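Local coordinates for protein nucleoside-diphosphate-sugar epimerase (PDB 2X4G) that probably acts on nucleotide-linked sugars, using a nicotinamide cofactor, as an epimerase or related enzyme of the extended short-chain dehydrogenase type, at residues A[41-46]-A[73-78]; A[79-84]-A[107-112]. One frame throughout, in Å; residues are numbered along the deposited sequence.

Contact 1 of 2, residues A[41-46]-A[73-78]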
# COMPACT_ATOMS: atom_id res chain seq x y z
N VAL A 41 21.35 -13.23 30.50
CA VAL A 41 21.33 -11.78 30.47
C VAL A 41 20.37 -11.33 29.36
O VAL A 41 20.35 -11.91 28.28
CB VAL A 41 22.75 -11.20 30.24
CG1 VAL A 41 22.69 -9.69 30.02
CG2 VAL A 41 23.67 -11.56 31.41
N LEU A 42 19.56 -10.32 29.66
CA LEU A 42 18.64 -9.73 28.69
C LEU A 42 19.03 -8.27 28.46
O LEU A 42 18.97 -7.44 29.38
CB LEU A 42 17.20 -9.78 29.21
CG LEU A 42 16.65 -11.14 29.59
CD1 LEU A 42 15.20 -11.02 30.02
CD2 LEU A 42 16.83 -12.10 28.42
N ILE A 43 19.47 -7.97 27.24
CA ILE A 43 19.79 -6.61 26.86
C ILE A 43 18.54 -6.02 26.22
O ILE A 43 18.10 -6.49 25.19
CB ILE A 43 20.99 -6.55 25.90
CG1 ILE A 43 22.24 -7.17 26.55
CG2 ILE A 43 21.30 -5.11 25.49
CD1 ILE A 43 23.36 -7.43 25.58
N HIS A 44 17.96 -4.99 26.84
CA HIS A 44 16.71 -4.40 26.37
C HIS A 44 16.74 -2.89 26.29
O HIS A 44 17.50 -2.22 26.99
CB HIS A 44 15.59 -4.77 27.31
CG HIS A 44 15.73 -4.19 28.68
ND1 HIS A 44 15.13 -3.01 29.05
CD2 HIS A 44 16.36 -4.66 29.78
CE1 HIS A 44 15.41 -2.75 30.32
NE2 HIS A 44 16.15 -3.75 30.78
N ARG A 45 15.86 -2.34 25.46
CA ARG A 45 15.76 -0.89 25.41
C ARG A 45 14.90 -0.40 26.59
O ARG A 45 14.10 -1.16 27.13
CB ARG A 45 15.30 -0.42 24.03
CG ARG A 45 13.91 -0.76 23.63
CD ARG A 45 13.75 -0.46 22.13
NE ARG A 45 14.21 -1.58 21.31
CZ ARG A 45 14.24 -1.60 19.97
NH1 ARG A 45 13.86 -0.54 19.26
NH2 ARG A 45 14.67 -2.70 19.33
N PRO A 46 15.11 0.83 27.02
CA PRO A 46 14.46 1.25 28.25
C PRO A 46 12.94 1.25 28.16
O PRO A 46 12.26 1.00 29.15
CB PRO A 46 15.00 2.67 28.47
CG PRO A 46 15.48 3.10 27.16
CD PRO A 46 15.96 1.89 26.47
N ARG A 73 28.81 -1.80 27.28
CA ARG A 73 28.68 -2.06 28.70
C ARG A 73 27.74 -3.26 28.91
O ARG A 73 28.05 -4.16 29.69
CB ARG A 73 28.19 -0.81 29.43
CG ARG A 73 28.10 -0.95 30.97
CD ARG A 73 26.99 -0.04 31.53
NE ARG A 73 27.34 1.37 31.37
CZ ARG A 73 26.49 2.40 31.43
NH1 ARG A 73 25.18 2.21 31.64
NH2 ARG A 73 26.95 3.64 31.28
N ALA A 74 26.61 -3.28 28.21
CA ALA A 74 25.68 -4.39 28.32
C ALA A 74 26.25 -5.71 27.79
O ALA A 74 25.80 -6.78 28.19
CB ALA A 74 24.37 -4.06 27.63
N LEU A 75 27.23 -5.64 26.89
CA LEU A 75 27.86 -6.83 26.33
C LEU A 75 29.13 -7.29 27.09
O LEU A 75 29.83 -8.21 26.64
CB LEU A 75 28.21 -6.59 24.86
CG LEU A 75 27.03 -6.35 23.92
CD1 LEU A 75 27.56 -5.84 22.61
CD2 LEU A 75 26.16 -7.59 23.71
N ARG A 76 29.43 -6.67 28.23
CA ARG A 76 30.58 -7.06 29.03
C ARG A 76 30.37 -8.47 29.63
O ARG A 76 29.26 -8.83 30.03
CB ARG A 76 30.81 -6.04 30.16
CG ARG A 76 29.84 -6.17 31.35
CD ARG A 76 29.84 -4.94 32.26
NE ARG A 76 28.87 -5.08 33.36
CZ ARG A 76 27.58 -4.74 33.32
NH1 ARG A 76 27.03 -4.20 32.23
NH2 ARG A 76 26.82 -4.92 34.39
N GLY A 77 31.45 -9.25 29.65
CA GLY A 77 31.53 -10.47 30.46
C GLY A 77 30.53 -11.54 30.11
O GLY A 77 30.00 -12.22 30.99
N LEU A 78 30.28 -11.67 28.81
CA LEU A 78 29.38 -12.67 28.29
C LEU A 78 30.17 -13.78 27.63
O LEU A 78 31.25 -13.53 27.07
CB LEU A 78 28.48 -12.07 27.23
CG LEU A 78 27.47 -10.99 27.63
CD1 LEU A 78 26.75 -10.55 26.36
CD2 LEU A 78 26.48 -11.46 28.69
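Ile43, near the end of strand 39-44, packs against Ala74 in the last turn of helix 68-74, where that helix lies on the parallel part of the sheet of a Rossmann fold. The helix belongs to a beta-alpha-beta crossover that leaves strand 59-62 and passes strands 39-44 and 15-19 before entering strand 80-83. Both branches of Ile43 meet the Ala74 methyl: CG1 and CG2 each lie 3.9 Å from Ala74 CB. With CG1 beside the backbone N (chi1 -60°) and the chain extended beyond it, CD1 is carried past that methyl to the carbonyl, 3.6 Å from Ala74 O, and on to the CD2 branch of Leu75, whose side chain crosses that of Ile43 at about a right angle. At the other end of the contact Val41 turns its CG2 branch to Leu78, and the two side chains cross obliquely with Val41 CG2 3.9 Å from Leu78 CD2. Ala17 of strand 15-19 touches both of them. The segments are thus joined by apolar packing, while Arg61 NH2, from strand 59-62, bonds to both Ala74 O and Arg76 O. Arg73 O is held from within its own turn, Arg76 N and Arg76 NH1 reaching it from opposite faces of its carbonyl plane, the NH1 bond being 2.7 Å long.

Contact 2 of 2, residues A[79-84]-A[107-112]; sequences DGVIFS and NPFYAA
Phe83 and Phe109 lay their rings together obliquely, planes at 43° and centroids 4.6 Å apart, between strand 80-83 and helix 98-116 of the Rossmann fold. The helix is the connection of a beta-alpha-beta unit whose second strand, 121-124, pairs in parallel with strand 80-83. Phe83 CD1 sits over the centre of the Phe109 ring, 3.5 Å above its plane, so one ortho carbon meets the whole face; its nearest single atom there is Phe109 CG, at 3.7 Å. With CG anti to the backbone N in both (chi1 -176° for Phe83, 164° for Phe109), each ring reaches across from its own backbone and slides past the other in the opposite direction; Phe83 CB is 3.9 Å from Phe109 CZ. Val81 lies two residues earlier, on the same side of the strand. It and Phe109 approach each other from opposite directions, Val81 CG1 meeting the ring edge near its plane, 4.0 Å from Phe109 CZ. Around this apolar core, Leu19 and Ile121 from the two flanking strands touch both Val81 and Phe109. Tyr110, next on the helix, has Phe109 CD2 over one face of its ring toward the rim, and packs on helix 154-171. Backbone hydrogen bonds of Val81 with Arg120 and Leu122, and of Ile82 with Ala17, fix the strand in the sheet; just before it, Asp79 OD2 accepts from Lys15 N.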
# COMPACT_ATOMS: atom_id res chain seq x y z
N ASP A 79 29.63 -15.00 27.68
CA ASP A 79 30.15 -16.07 26.83
C ASP A 79 29.44 -16.15 25.47
O ASP A 79 29.87 -16.87 24.60
CB ASP A 79 30.04 -17.41 27.55
CG ASP A 79 30.85 -17.46 28.82
OD1 ASP A 79 32.00 -17.92 28.75
OD2 ASP A 79 30.33 -17.05 29.88
N GLY A 80 28.36 -15.40 25.27
CA GLY A 80 27.71 -15.34 23.95
C GLY A 80 26.48 -14.43 23.91
O GLY A 80 25.99 -14.01 24.95
N VAL A 81 25.97 -14.15 22.71
CA VAL A 81 24.82 -13.27 22.53
C VAL A 81 23.94 -13.64 21.33
O VAL A 81 24.43 -13.84 20.22
CB VAL A 81 25.28 -11.80 22.41
CG1 VAL A 81 26.12 -11.57 21.15
CG2 VAL A 81 24.08 -10.85 22.47
N ILE A 82 22.64 -13.71 21.55
CA ILE A 82 21.70 -13.88 20.45
C ILE A 82 21.09 -12.54 20.08
O ILE A 82 20.64 -11.81 20.95
CB ILE A 82 20.57 -14.86 20.84
CG1 ILE A 82 21.16 -16.25 21.09
CG2 ILE A 82 19.53 -14.94 19.73
CD1 ILE A 82 20.18 -17.26 21.65
N PHE A 83 21.07 -12.22 18.79
CA PHE A 83 20.45 -10.99 18.29
C PHE A 83 19.16 -11.28 17.51
O PHE A 83 19.22 -11.82 16.41
CB PHE A 83 21.44 -10.24 17.39
CG PHE A 83 20.94 -8.92 16.91
CD1 PHE A 83 21.21 -7.77 17.61
CD2 PHE A 83 20.18 -8.83 15.75
CE1 PHE A 83 20.74 -6.54 17.17
CE2 PHE A 83 19.71 -7.61 15.29
CZ PHE A 83 19.98 -6.46 16.00
N SER A 84 18.01 -10.90 18.08
CA SER A 84 16.69 -11.02 17.43
C SER A 84 16.22 -9.77 16.69
O SER A 84 15.80 -8.79 17.31
CB SER A 84 15.63 -11.41 18.45
OG SER A 84 15.92 -12.70 18.96
N ASN A 107 24.39 -2.27 12.66
CA ASN A 107 25.80 -1.93 12.54
C ASN A 107 26.45 -1.58 13.88
O ASN A 107 27.55 -2.05 14.17
CB ASN A 107 26.04 -0.84 11.50
CG ASN A 107 27.29 -1.10 10.69
OD1 ASN A 107 27.50 -2.22 10.20
ND2 ASN A 107 28.14 -0.09 10.57
N PRO A 108 25.77 -0.77 14.72
CA PRO A 108 26.36 -0.46 16.02
C PRO A 108 26.54 -1.69 16.90
O PRO A 108 27.49 -1.77 17.68
CB PRO A 108 25.35 0.52 16.64
CG PRO A 108 24.61 1.09 15.52
CD PRO A 108 24.51 -0.03 14.52
N PHE A 109 25.62 -2.64 16.79
CA PHE A 109 25.66 -3.84 17.60
C PHE A 109 26.94 -4.60 17.33
O PHE A 109 27.64 -5.00 18.26
CB PHE A 109 24.43 -4.72 17.31
CG PHE A 109 24.56 -6.12 17.82
CD1 PHE A 109 24.35 -6.41 19.15
CD2 PHE A 109 24.89 -7.15 16.95
CE1 PHE A 109 24.48 -7.68 19.62
CE2 PHE A 109 25.01 -8.42 17.41
CZ PHE A 109 24.81 -8.70 18.75
N TYR A 110 27.25 -4.78 16.06
CA TYR A 110 28.48 -5.44 15.65
C TYR A 110 29.69 -4.65 16.13
O TYR A 110 30.66 -5.21 16.67
CB TYR A 110 28.52 -5.60 14.14
CG TYR A 110 27.53 -6.60 13.60
CD1 TYR A 110 27.56 -7.92 14.01
CD2 TYR A 110 26.57 -6.24 12.67
CE1 TYR A 110 26.66 -8.85 13.51
CE2 TYR A 110 25.67 -7.17 12.17
CZ TYR A 110 25.72 -8.47 12.59
OH TYR A 110 24.84 -9.39 12.08
N ALA A 111 29.63 -3.34 15.93
CA ALA A 111 30.62 -2.45 16.51
C ALA A 111 30.85 -2.79 17.99
O ALA A 111 31.98 -3.08 18.38
CB ALA A 111 30.19 -0.98 16.36
N ALA A 112 29.78 -2.80 18.79
CA ALA A 112 29.91 -3.02 20.25
C ALA A 112 30.41 -4.40 20.61
O ALA A 112 31.08 -4.56 21.62
CB ALA A 112 28.62 -2.74 20.96

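Overall arrangement
Contact 1 and contact 2 follow in series along the chain, since the loop 75-79 leads from helix 68-74 straight into strand 80-83. Their centres are 10 Å apart, and both place a helix on the same sheet, in its parallel part, with strand 15-19 between strands 39-44 and 80-83. Leu75 joins them directly: its CD1 lies 3.7 Å from Ala112 CB and its CD2 4.1 Å from Val81 CG2, so Leu75, just past the end of helix 68-74, packs on both helix 98-116 and strand 80-83. In this family the cofactor normally binds at the C-terminal ends of the parallel strands; both contacts are packing within that framework, their centres about 20 and 16 Å from the chain centre respectively.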